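Local coordinates for putative peptidyl-arginine deiminase (Chlorobium tepidum, PDB 1XKN), which probably hydrolyses the guanidinium group of arginine-like substrates, as agmatine deiminases and bacterial peptidyl-arginine deiminases do, at residues 31-34 / 35-39; 56-59 / 60-64; 184-187 / 188-192; 251-254 / 255-258. All coordinates share one frame; numbering follows the deposited sequence.

Contact 1: residues 31-34 / 35-39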
ATOM      1  N   GLY A  31     -19.709  12.330   6.831  1.00  7.56           N
ATOM      2  CA  GLY A  31     -20.407  13.409   6.154  1.00  6.96           C
ATOM      3  C   GLY A  31     -20.191  13.525   4.660  1.00  7.58           C
ATOM      4  O   GLY A  31     -20.725  14.435   4.027  1.00  7.90           O
ATOM      5  N   LYS A  32     -19.412  12.618   4.082  1.00  7.54           N
ATOM      6  CA  LYS A  32     -19.167  12.665   2.647  1.00  8.40           C
ATOM      7  C   LYS A  32     -18.771  11.294   2.113  1.00  7.82           C
ATOM      8  O   LYS A  32     -17.711  11.127   1.512  1.00  8.63           O
ATOM      9  CB  LYS A  32     -18.073  13.691   2.333  1.00  8.79           C
ATOM     10  CG  LYS A  32     -18.022  14.095   0.865  1.00 11.42           C
ATOM     11  CD  LYS A  32     -17.110  15.295   0.635  1.00 14.62           C
ATOM     12  CE  LYS A  32     -15.660  14.974   0.970  1.00 18.50           C
ATOM     13  NZ  LYS A  32     -14.763  16.119   0.675  1.00 22.89           N
ATOM     14  N   PHE A  33     -19.640  10.313   2.326  1.00  8.15           N
ATOM     15  CA  PHE A  33     -19.375   8.959   1.867  1.00  7.97           C
ATOM     16  C   PHE A  33     -19.891   8.691   0.455  1.00  9.78           C
ATOM     17  O   PHE A  33     -19.318   7.887  -0.274  1.00 10.10           O
ATOM     18  CB  PHE A  33     -20.004   7.943   2.827  1.00  7.92           C
ATOM     19  CG  PHE A  33     -19.789   6.513   2.417  1.00  7.28           C
ATOM     20  CD1 PHE A  33     -18.603   5.856   2.728  1.00  9.08           C
ATOM     21  CD2 PHE A  33     -20.758   5.835   1.685  1.00  8.55           C
ATOM     22  CE1 PHE A  33     -18.385   4.540   2.316  1.00  7.34           C
ATOM     23  CE2 PHE A  33     -20.551   4.524   1.269  1.00  8.55           C
ATOM     24  CZ  PHE A  33     -19.361   3.876   1.584  1.00  8.70           C
ATOM     25  N   GLU A  34     -20.970   9.366   0.071  1.00 11.23           N
ATOM     26  CA  GLU A  34     -21.572   9.159  -1.245  1.00 10.63           C
ATOM     27  C   GLU A  34     -20.636   9.064  -2.454  1.00  9.91           C
ATOM     28  O   GLU A  34     -20.820   8.198  -3.309  1.00  9.78           O
ATOM     29  CB  GLU A  34     -22.639  10.221  -1.503  1.00 14.49           C
ATOM     30  CG  GLU A  34     -23.932   9.950  -0.751  1.00 17.48           C
ATOM     31  CD  GLU A  34     -25.007  10.962  -1.067  1.00 20.64           C
ATOM     32  OE1 GLU A  34     -25.200  11.266  -2.264  1.00 22.56           O
ATOM     33  OE2 GLU A  34     -25.669  11.443  -0.122  1.00 23.31           O
ATOM     34  N   PRO A  35     -19.631   9.949  -2.551  1.00  8.90           N
ATOM     35  CA  PRO A  35     -18.702   9.907  -3.689  1.00  8.29           C
ATOM     36  C   PRO A  35     -17.687   8.761  -3.657  1.00  7.52           C
ATOM     37  O   PRO A  35     -17.138   8.382  -4.691  1.00  8.12           O
ATOM     38  CB  PRO A  35     -17.993  11.263  -3.614  1.00 10.65           C
ATOM     39  CG  PRO A  35     -18.960  12.133  -2.867  1.00 12.13           C
ATOM     40  CD  PRO A  35     -19.475  11.208  -1.803  1.00  9.40           C
ATOM     41  N   VAL A  36     -17.449   8.208  -2.473  1.00  7.39           N
ATOM     42  CA  VAL A  36     -16.451   7.152  -2.299  1.00  6.62           C
ATOM     43  C   VAL A  36     -16.600   5.883  -3.142  1.00  7.47           C
ATOM     44  O   VAL A  36     -15.642   5.451  -3.786  1.00  6.34           O
ATOM     45  CB  VAL A  36     -16.332   6.774  -0.806  1.00  6.81           C
ATOM     46  CG1 VAL A  36     -15.238   5.734  -0.608  1.00  6.20           C
ATOM     47  CG2 VAL A  36     -16.021   8.025   0.006  1.00  7.48           C
ATOM     48  N   PRO A  37     -17.789   5.260  -3.146  1.00  7.70           N
ATOM     49  CA  PRO A  37     -17.977   4.040  -3.941  1.00  8.06           C
ATOM     50  C   PRO A  37     -17.572   4.202  -5.408  1.00  6.56           C
ATOM     51  O   PRO A  37     -16.971   3.302  -5.995  1.00  6.50           O
ATOM     52  CB  PRO A  37     -19.468   3.739  -3.771  1.00  8.85           C
ATOM     53  CG  PRO A  37     -20.060   5.096  -3.461  1.00 13.68           C
ATOM     54  CD  PRO A  37     -19.052   5.663  -2.508  1.00  9.41           C
ATOM     55  N   ALA A  38     -17.893   5.351  -5.995  1.00  6.29           N
ATOM     56  CA  ALA A  38     -17.550   5.599  -7.393  1.00  7.18           C
ATOM     57  C   ALA A  38     -16.038   5.611  -7.603  1.00  6.51           C
ATOM     58  O   ALA A  38     -15.550   5.183  -8.649  1.00  7.42           O
ATOM     59  CB  ALA A  38     -18.156   6.920  -7.864  1.00  8.18           C
ATOM     60  N   VAL A  39     -15.294   6.096  -6.613  1.00  6.59           N
ATOM     61  CA  VAL A  39     -13.839   6.137  -6.730  1.00  5.54           C
ATOM     62  C   VAL A  39     -13.297   4.712  -6.749  1.00  3.97           C
ATOM     63  O   VAL A  39     -12.384   4.395  -7.517  1.00  4.67           O
ATOM     64  CB  VAL A  39     -13.190   6.921  -5.568  1.00  6.12           C
ATOM     65  CG1 VAL A  39     -11.681   7.025  -5.787  1.00  6.57           C
ATOM     66  CG2 VAL A  39     -13.798   8.309  -5.477  1.00  7.91           C
TER

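Contact 2: residues 56-59 / 60-64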
ATOM      1  N   ASN A  56     -13.243  -7.704  -1.667  1.00  5.47           N
ATOM      2  CA  ASN A  56     -13.913  -8.204  -0.476  1.00  4.95           C
ATOM      3  C   ASN A  56     -15.200  -7.421  -0.248  1.00  5.24           C
ATOM      4  O   ASN A  56     -15.193  -6.189  -0.226  1.00  5.23           O
ATOM      5  CB  ASN A  56     -13.026  -8.055   0.766  1.00  3.77           C
ATOM      6  CG  ASN A  56     -11.754  -8.859   0.679  1.00  7.31           C
ATOM      7  OD1 ASN A  56     -11.769 -10.026   0.297  1.00  7.10           O
ATOM      8  ND2 ASN A  56     -10.643  -8.242   1.063  1.00  9.46           N
ATOM      9  N   VAL A  57     -16.301  -8.146  -0.089  1.00  3.50           N
ATOM     10  CA  VAL A  57     -17.598  -7.536   0.170  1.00  3.39           C
ATOM     11  C   VAL A  57     -18.248  -8.292   1.325  1.00  4.21           C
ATOM     12  O   VAL A  57     -17.918  -9.451   1.579  1.00  4.70           O
ATOM     13  CB  VAL A  57     -18.520  -7.593  -1.067  1.00  4.01           C
ATOM     14  CG1 VAL A  57     -17.972  -6.690  -2.165  1.00  3.55           C
ATOM     15  CG2 VAL A  57     -18.633  -9.025  -1.569  1.00  6.17           C
ATOM     16  N   LEU A  58     -19.170  -7.637   2.019  1.00  5.08           N
ATOM     17  CA  LEU A  58     -19.843  -8.237   3.170  1.00  5.88           C
ATOM     18  C   LEU A  58     -21.005  -9.154   2.817  1.00  5.74           C
ATOM     19  O   LEU A  58     -21.280 -10.118   3.529  1.00  6.19           O
ATOM     20  CB  LEU A  58     -20.370  -7.136   4.093  1.00  7.82           C
ATOM     21  CG  LEU A  58     -19.356  -6.216   4.771  1.00 12.47           C
ATOM     22  CD1 LEU A  58     -20.082  -5.071   5.465  1.00 12.00           C
ATOM     23  CD2 LEU A  58     -18.546  -7.017   5.764  1.00 15.77           C
ATOM     24  N   ASP A  59     -21.684  -8.854   1.718  1.00  5.42           N
ATOM     25  CA  ASP A  59     -22.840  -9.633   1.321  1.00  5.73           C
ATOM     26  C   ASP A  59     -23.169  -9.454  -0.155  1.00  6.66           C
ATOM     27  O   ASP A  59     -22.517  -8.682  -0.857  1.00  5.09           O
ATOM     28  CB  ASP A  59     -24.035  -9.221   2.184  1.00  6.35           C
ATOM     29  CG  ASP A  59     -24.152  -7.712   2.332  1.00  8.69           C
ATOM     30  OD1 ASP A  59     -24.212  -7.013   1.300  1.00  8.75           O
ATOM     31  OD2 ASP A  59     -24.178  -7.223   3.480  1.00 11.94           O
ATOM     32  N   ASP A  60     -24.188 -10.170  -0.618  1.00  5.99           N
ATOM     33  CA  ASP A  60     -24.604 -10.103  -2.013  1.00  6.21           C
ATOM     34  C   ASP A  60     -25.069  -8.708  -2.415  1.00  6.41           C
ATOM     35  O   ASP A  60     -24.833  -8.273  -3.543  1.00  6.99           O
ATOM     36  CB  ASP A  60     -25.718 -11.118  -2.271  1.00  6.64           C
ATOM     37  CG  ASP A  60     -25.221 -12.552  -2.243  1.00  7.32           C
ATOM     38  OD1 ASP A  60     -24.071 -12.780  -1.811  1.00  7.11           O
ATOM     39  OD2 ASP A  60     -25.984 -13.455  -2.650  1.00  8.65           O
ATOM     40  N   ALA A  61     -25.725  -8.003  -1.497  1.00  7.03           N
ATOM     41  CA  ALA A  61     -26.208  -6.660  -1.793  1.00  7.70           C
ATOM     42  C   ALA A  61     -25.047  -5.739  -2.148  1.00  7.29           C
ATOM     43  O   ALA A  61     -25.133  -4.951  -3.093  1.00  7.28           O
ATOM     44  CB  ALA A  61     -26.980  -6.098  -0.600  1.00  9.75           C
HETATM   45  N   MSE A  62     -23.957  -5.841  -1.396  1.00  7.39           N
HETATM   46  CA  MSE A  62     -22.791  -5.002  -1.653  1.00  6.42           C
HETATM   47  C   MSE A  62     -22.186  -5.324  -3.014  1.00  6.74           C
HETATM   48  O   MSE A  62     -21.798  -4.419  -3.753  1.00  6.86           O
HETATM   49  CB  MSE A  62     -21.742  -5.193  -0.554  1.00  7.05           C
HETATM   50  CG  MSE A  62     -20.593  -4.193  -0.626  1.00  8.15           C
HETATM   51 SE   MSE A  62     -19.509  -4.221   0.975  1.00 13.51          SE
HETATM   52  CE  MSE A  62     -20.837  -3.623   2.241  1.00  9.94           C
ATOM     53  N   GLU A  63     -22.108  -6.610  -3.346  1.00  6.85           N
ATOM     54  CA  GLU A  63     -21.553  -7.020  -4.630  1.00  6.91           C
ATOM     55  C   GLU A  63     -22.355  -6.398  -5.768  1.00  8.34           C
ATOM     56  O   GLU A  63     -21.785  -5.916  -6.746  1.00  6.89           O
ATOM     57  CB  GLU A  63     -21.573  -8.543  -4.778  1.00  7.86           C
ATOM     58  CG  GLU A  63     -20.890  -9.030  -6.051  1.00  7.85           C
ATOM     59  CD  GLU A  63     -20.963 -10.533  -6.232  1.00  8.34           C
ATOM     60  OE1 GLU A  63     -20.888 -11.261  -5.219  1.00 10.25           O
ATOM     61  OE2 GLU A  63     -21.077 -10.990  -7.392  1.00  9.45           O
ATOM     62  N   ALA A  64     -23.679  -6.414  -5.636  1.00  8.42           N
ATOM     63  CA  ALA A  64     -24.553  -5.852  -6.658  1.00  8.45           C
ATOM     64  C   ALA A  64     -24.294  -4.360  -6.838  1.00  8.81           C
ATOM     65  O   ALA A  64     -24.230  -3.865  -7.963  1.00 10.40           O
ATOM     66  CB  ALA A  64     -26.009  -6.092  -6.292  1.00  7.88           C
TER

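Contact 3: residues 184-187 / 188-192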
ATOM      1  N   LEU A 184       7.575  -4.285  22.374  1.00  6.71           N
ATOM      2  CA  LEU A 184       8.751  -4.453  21.526  1.00  5.48           C
ATOM      3  C   LEU A 184       9.618  -3.223  21.324  1.00  6.20           C
ATOM      4  O   LEU A 184       9.130  -2.093  21.304  1.00  8.72           O
ATOM      5  CB  LEU A 184       8.335  -4.965  20.148  1.00  5.40           C
ATOM      6  CG  LEU A 184       7.528  -6.258  20.077  1.00  5.73           C
ATOM      7  CD1 LEU A 184       7.299  -6.613  18.621  1.00  4.25           C
ATOM      8  CD2 LEU A 184       8.268  -7.377  20.793  1.00  7.08           C
ATOM      9  N   GLY A 185      10.913  -3.469  21.151  1.00  5.59           N
ATOM     10  CA  GLY A 185      11.858  -2.401  20.905  1.00  5.68           C
ATOM     11  C   GLY A 185      12.338  -2.491  19.468  1.00  5.76           C
ATOM     12  O   GLY A 185      11.962  -3.414  18.742  1.00  7.14           O
ATOM     13  N   LYS A 186      13.175  -1.546  19.057  1.00  6.00           N
ATOM     14  CA  LYS A 186      13.692  -1.510  17.692  1.00  4.92           C
ATOM     15  C   LYS A 186      14.393  -2.799  17.259  1.00  6.09           C
ATOM     16  O   LYS A 186      14.167  -3.289  16.155  1.00  4.21           O
ATOM     17  CB  LYS A 186      14.645  -0.322  17.536  1.00  6.03           C
ATOM     18  CG  LYS A 186      15.115  -0.077  16.116  1.00  7.14           C
ATOM     19  CD  LYS A 186      15.953   1.186  16.030  1.00 10.35           C
ATOM     20  CE  LYS A 186      16.373   1.465  14.599  1.00 12.21           C
ATOM     21  NZ  LYS A 186      17.139   2.739  14.494  1.00 15.06           N
ATOM     22  N   ALA A 187      15.244  -3.347  18.123  1.00  5.89           N
ATOM     23  CA  ALA A 187      15.964  -4.573  17.790  1.00  7.35           C
ATOM     24  C   ALA A 187      15.008  -5.731  17.508  1.00  7.10           C
ATOM     25  O   ALA A 187      15.165  -6.453  16.520  1.00  8.09           O
ATOM     26  CB  ALA A 187      16.919  -4.943  18.917  1.00  7.43           C
ATOM     27  N   GLU A 188      14.019  -5.905  18.382  1.00  7.30           N
ATOM     28  CA  GLU A 188      13.035  -6.974  18.238  1.00  7.22           C
ATOM     29  C   GLU A 188      12.218  -6.810  16.960  1.00  6.78           C
ATOM     30  O   GLU A 188      11.936  -7.787  16.259  1.00  6.09           O
ATOM     31  CB  GLU A 188      12.107  -6.995  19.458  1.00  8.53           C
ATOM     32  CG  GLU A 188      12.796  -7.479  20.737  1.00  9.78           C
ATOM     33  CD  GLU A 188      12.004  -7.167  21.995  1.00 12.34           C
ATOM     34  OE1 GLU A 188      11.775  -5.971  22.272  1.00 13.18           O
ATOM     35  OE2 GLU A 188      11.619  -8.114  22.712  1.00 15.99           O
ATOM     36  N   ILE A 189      11.836  -5.572  16.660  1.00  5.74           N
ATOM     37  CA  ILE A 189      11.061  -5.291  15.459  1.00  4.39           C
ATOM     38  C   ILE A 189      11.877  -5.650  14.221  1.00  5.00           C
ATOM     39  O   ILE A 189      11.376  -6.327  13.323  1.00  3.92           O
ATOM     40  CB  ILE A 189      10.627  -3.810  15.435  1.00  3.84           C
ATOM     41  CG1 ILE A 189       9.584  -3.589  16.531  1.00  5.74           C
ATOM     42  CG2 ILE A 189      10.055  -3.438  14.068  1.00  4.69           C
ATOM     43  CD1 ILE A 189       9.249  -2.138  16.800  1.00  6.78           C
ATOM     44  N   GLU A 190      13.135  -5.220  14.172  1.00  3.76           N
ATOM     45  CA  GLU A 190      13.971  -5.558  13.024  1.00  5.17           C
ATOM     46  C   GLU A 190      14.128  -7.073  12.918  1.00  5.43           C
ATOM     47  O   GLU A 190      14.106  -7.625  11.822  1.00  4.49           O
ATOM     48  CB  GLU A 190      15.351  -4.905  13.128  1.00  6.03           C
ATOM     49  CG  GLU A 190      15.353  -3.445  12.712  1.00  6.49           C
ATOM     50  CD  GLU A 190      16.741  -2.931  12.388  1.00  9.23           C
ATOM     51  OE1 GLU A 190      17.602  -3.741  11.976  1.00 11.66           O
ATOM     52  OE2 GLU A 190      16.964  -1.709  12.511  1.00  9.27           O
ATOM     53  N   ALA A 191      14.282  -7.744  14.055  1.00  5.71           N
ATOM     54  CA  ALA A 191      14.436  -9.192  14.042  1.00  5.11           C
ATOM     55  C   ALA A 191      13.234  -9.848  13.371  1.00  5.09           C
ATOM     56  O   ALA A 191      13.390 -10.759  12.559  1.00  6.29           O
ATOM     57  CB  ALA A 191      14.607  -9.726  15.462  1.00  4.02           C
ATOM     58  N   GLN A 192      12.033  -9.383  13.703  1.00  4.99           N
ATOM     59  CA  GLN A 192      10.824  -9.944  13.108  1.00  5.00           C
ATOM     60  C   GLN A 192      10.737  -9.656  11.614  1.00  4.35           C
ATOM     61  O   GLN A 192      10.265 -10.494  10.850  1.00  3.42           O
ATOM     62  CB  GLN A 192       9.580  -9.402  13.814  1.00  5.11           C
ATOM     63  CG  GLN A 192       9.469  -9.830  15.276  1.00  6.20           C
ATOM     64  CD  GLN A 192       9.080 -11.293  15.436  1.00 10.15           C
ATOM     65  OE1 GLN A 192       7.961 -11.611  15.846  1.00 14.53           O
ATOM     66  NE2 GLN A 192      10.002 -12.190  15.114  1.00 10.40           N
TER

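Contact 4: residues 251-254 / 255-258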
ATOM      1  N   GLU A 251      17.380  14.509   2.803  1.00  7.08           N
ATOM      2  CA  GLU A 251      18.804  14.558   3.102  1.00  8.28           C
ATOM      3  C   GLU A 251      19.270  13.231   3.692  1.00  8.37           C
ATOM      4  O   GLU A 251      20.377  12.775   3.412  1.00  8.15           O
ATOM      5  CB  GLU A 251      19.112  15.711   4.061  1.00  7.97           C
ATOM      6  CG  GLU A 251      18.971  17.098   3.431  1.00  9.64           C
ATOM      7  CD  GLU A 251      19.794  17.255   2.161  1.00 10.85           C
ATOM      8  OE1 GLU A 251      20.935  16.745   2.116  1.00 12.00           O
ATOM      9  OE2 GLU A 251      19.311  17.904   1.207  1.00 11.46           O
ATOM     10  N   LEU A 252      18.418  12.604   4.500  1.00  7.51           N
ATOM     11  CA  LEU A 252      18.768  11.319   5.093  1.00  7.19           C
ATOM     12  C   LEU A 252      18.931  10.280   3.984  1.00  7.23           C
ATOM     13  O   LEU A 252      19.905   9.526   3.963  1.00  6.30           O
ATOM     14  CB  LEU A 252      17.684  10.868   6.075  1.00  7.51           C
ATOM     15  CG  LEU A 252      17.905   9.528   6.786  1.00  7.85           C
ATOM     16  CD1 LEU A 252      19.228   9.541   7.544  1.00  8.54           C
ATOM     17  CD2 LEU A 252      16.752   9.270   7.739  1.00  6.43           C
ATOM     18  N   LEU A 253      17.980  10.242   3.055  1.00  6.96           N
ATOM     19  CA  LEU A 253      18.051   9.294   1.948  1.00  7.03           C
ATOM     20  C   LEU A 253      19.313   9.474   1.120  1.00  7.47           C
ATOM     21  O   LEU A 253      19.846   8.509   0.569  1.00  6.96           O
ATOM     22  CB  LEU A 253      16.824   9.441   1.042  1.00  7.53           C
ATOM     23  CG  LEU A 253      15.593   8.659   1.498  1.00  9.56           C
ATOM     24  CD1 LEU A 253      14.368   9.145   0.751  1.00  9.96           C
ATOM     25  CD2 LEU A 253      15.821   7.170   1.256  1.00  8.85           C
ATOM     26  N   LYS A 254      19.795  10.709   1.029  1.00  6.43           N
ATOM     27  CA  LYS A 254      20.995  10.987   0.250  1.00  7.08           C
ATOM     28  C   LYS A 254      22.265  10.435   0.900  1.00  7.97           C
ATOM     29  O   LYS A 254      23.340  10.488   0.306  1.00  9.66           O
ATOM     30  CB  LYS A 254      21.127  12.496   0.010  1.00  7.98           C
ATOM     31  CG  LYS A 254      20.086  13.057  -0.958  1.00  8.88           C
ATOM     32  CD  LYS A 254      20.359  12.633  -2.396  1.00 10.10           C
ATOM     33  CE  LYS A 254      21.582  13.345  -2.960  1.00 11.83           C
ATOM     34  NZ  LYS A 254      21.367  14.819  -3.058  1.00 12.04           N
ATOM     35  N   THR A 255      22.136   9.901   2.114  1.00  7.39           N
ATOM     36  CA  THR A 255      23.278   9.322   2.822  1.00  8.14           C
ATOM     37  C   THR A 255      23.107   7.810   2.970  1.00  7.53           C
ATOM     38  O   THR A 255      24.013   7.120   3.440  1.00  9.60           O
ATOM     39  CB  THR A 255      23.449   9.905   4.242  1.00  7.94           C
ATOM     40  OG1 THR A 255      22.400   9.425   5.090  1.00  8.29           O
ATOM     41  CG2 THR A 255      23.409  11.430   4.206  1.00  9.07           C
HETATM   42  N   MSE A 256      21.941   7.298   2.581  1.00  8.18           N
HETATM   43  CA  MSE A 256      21.659   5.867   2.688  1.00  7.28           C
HETATM   44  C   MSE A 256      22.196   5.090   1.494  1.00  8.23           C
HETATM   45  O   MSE A 256      22.239   5.595   0.372  1.00  9.48           O
HETATM   46  CB  MSE A 256      20.155   5.637   2.830  1.00  8.04           C
HETATM   47  CG  MSE A 256      19.581   6.220   4.103  1.00  8.15           C
HETATM   48 SE   MSE A 256      17.673   6.003   4.211  1.00 12.85          SE
HETATM   49  CE  MSE A 256      17.528   5.672   6.112  1.00  7.62           C
ATOM     50  N   THR A 257      22.602   3.850   1.742  1.00  6.69           N
ATOM     51  CA  THR A 257      23.160   3.018   0.685  1.00  8.35           C
ATOM     52  C   THR A 257      22.517   1.642   0.614  1.00  7.31           C
ATOM     53  O   THR A 257      21.827   1.216   1.538  1.00  7.55           O
ATOM     54  CB  THR A 257      24.658   2.805   0.906  1.00  9.16           C
ATOM     55  OG1 THR A 257      24.859   2.187   2.184  1.00 11.51           O
ATOM     56  CG2 THR A 257      25.395   4.135   0.865  1.00  9.36           C
ATOM     57  N   GLY A 258      22.758   0.955  -0.497  1.00  7.53           N
ATOM     58  CA  GLY A 258      22.230  -0.380  -0.669  1.00  7.49           C
ATOM     59  C   GLY A 258      23.166  -1.355   0.013  1.00  7.06           C
ATOM     60  O   GLY A 258      24.114  -0.943   0.690  1.00  7.76           O
TER
HETATM   61  O   HOH W   1      24.250   7.632   0.174  1.00  9.80           O

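Contact 1: residues 31-34 / 35-39
Phe-33 packs its ring obliquely against Val-36 and Pro-37, two residues at the start of helix 36-50. CD1 of Phe-33 lies 4.3 Å from CB of Val-36, and CE2 of Phe-33 is 4.2 Å from CD of Pro-37; both partners sit off-centre, toward the rim of the ring. The phenyl group reaches them because its CG stands opposite the backbone N (chi1 179°), which swings the ring forward along the chain. Close by, the backbone is close-knit: N of Val-36 donates to O of Phe-33 at 2.9 Å, arriving 46° out of the carbonyl plane with an N-H...O angle of 142°. That bond closes a type I beta turn from Phe-33 to Val-36, which bends the loop after strand 15-21 into the helix. Neither Pro-35 nor Pro-37 has an N-H to give, and the turn bond comes from Val-36 between them; proline is common in a first helical turn, where the N-H groups are not yet needed for helical bonds. The ring of Pro-37 tucks against the turn, its CG 3.2 Å from O of Glu-34. Val-36 is buried, and loop residues Pro-23 and Trp-29 complete its apolar surroundings, while Leu-26 touches Phe-33. Glu-34 forms the loose part, carrying its carboxylate outward on an exposed, extended chain. Lys-32 touches Pro-35 only lightly, CG lying 4.2 Å from CD of Pro-35, yet beyond this contact its chain leads away to cation-pi contacts with Tyr-277 and Trp-332.

Contact 2: residues 56-59 / 60-64
Helix capping and apolar packing meet where Asp-59 and Val-57 touch Met-62, at the tight bend from strand 52-57 into helix 60-73, the first connection of a beta-alpha-beta unit that continues to strand 83-87. Asp-59 is the N-cap. Its OD1 accepts from N of Met-62 at 3.0 Å, the donor nitrogen lying close to the extension of the CG-OD1 bond, with an N-H...O angle of 152°. The carboxylate turns back over the helix start because CG lies between the backbone N and carbonyl carbon (chi1 45°). The backbone adds a longer bond, from N of Glu-63 to O of Asp-59 at 3.3 Å, in the carbonyl plane.

Met-62, present as selenomethionine, supplies the apolar half. It runs antiparallel to the side chain of Val-57, CG lying 3.9 Å from CG1 of Val-57, and then bends at chi3 (-64°), carrying CE to 3.6 Å from CD1 of Leu-58. A long, unbranched, flexible methionine side chain suits a place where it touches strand end and turn at once; Val-57 is also packed against Phe-85 of strand 83-87. Asp-60, in the first turn, pairs with Arg-87, and Glu-63 with Arg-67. SE of Met-62 stands 3.6 Å from N of Leu-58, a buried N-H with no polar partner in the model. Two acidic residues at the amino end of the helix probably interact favourably with its dipole, which would tend to keep the Asp-59 carboxylate ionised.

Contact 3: residues 184-187 / 188-192
Glu-188 folds back over the start of its helix, and its OE1 takes the N-H of Gly-185 at 2.9 Å. The amide reaches the anti side of the carboxylate, 25° out of its plane, with an N-H...O angle of 149°. The chain gets there with CG beside its own backbone N (chi1 -70°), directed toward the residues that precede it. Backbone bonds follow in the regular i to i+4 pattern: N of Ile-189 to O of Gly-185 at 3.0 Å, then N of Glu-190 to O of Lys-186 and N of Ala-191 to O of Ala-187. Gly-185 is the N-cap of helix 186-197, and Glu-188, three residues on, makes the side-chain-to-backbone half of a capping box; glycine has no side chain with which to return the other half.

Apolar contact lies beside the cap. CB of Leu-184 meets CG1 of Ile-189 at 4.1 Å, a hydrophobic staple between the residue before the N-cap and the fourth of the helix. The branched Ile-189 is buried, and Leu-176 covers it further; Met-153 touches Leu-184. A methyl of Leu-184 also lies against the carboxylate, CD2 being 3.9 Å from CD of Glu-188.

Charge enters on another side of the helix. Lys-186 and Glu-190 run side by side in the same direction, but NZ of Lys-186 stays 4.9 Å from OE2 of Glu-190. The carboxylate is instead held by Trp-204 NE1 and by Arg-194, and the lysine makes a cation-pi contact with the same Trp-204.

Contact 4: residues 251-254 / 255-258
Thr-255 grips O of Leu-252 twice where helix 243-253 gives way to the loop, and a type I beta turn from Leu-253 to Met-256 leads the chain on toward strand 265-269. OG1 of Thr-255 donates to O of Leu-252 at 2.7 Å, in the carbonyl plane and on a lone pair. N of Thr-255 reaches the same O at 2.9 Å from 55° above that plane, so the two donors use different directions. The hydroxyl is brought inward by a chi1 of 71°, which sets OG1 between the backbone N and carbonyl carbon. Threonine suits this site because its own side chain supplies a second donor to a carbonyl of the departing helix, while CG2 rests 3.4 Å from O of Glu-251.

Met-256, a selenomethionine, folds back beneath the turn. CE lies 3.9 Å from CG of Leu-252, and SE 3.7 Å from CD2 of Leu-253, so one flexible chain bridges both leucines. Its backbone N closes the turn on O of Leu-253 at 3.1 Å.

Farther out, Leu-205 of strand 201-205 touches both leucines and Met-256, and Leu-253 is also packed against Val-230 and Ile-232. The backbone of Met-256 bonds to Leu-264, tying the loop to the approach of strand 265-269. On the polar side a water lies 3.0 Å from O of Lys-254 and 2.9 Å from O of Met-256.

All four contacts are local and lie some 20 to 23 Å from the chain's centre; contacts 1, 3 and 4 are at the surface, whereas contact 2 is partly buried. Contacts 1 to 3 start helices and contact 4 ends one. Contact 1 uses a proline-rich turn with an aromatic ring packed obliquely against it, contact 2 an aspartate cap, contact 3 a glutamate reaching back to a glycine, and contact 4 a threonine hydroxyl. Contacts 1 and 2 are neighbours, joined through helix 36-50 and strand 52-57, with centres 16 Å apart. Contacts 3 and 4, 22 Å apart between centres, both face strand 201-205, through Trp-204 and Leu-205 respectively.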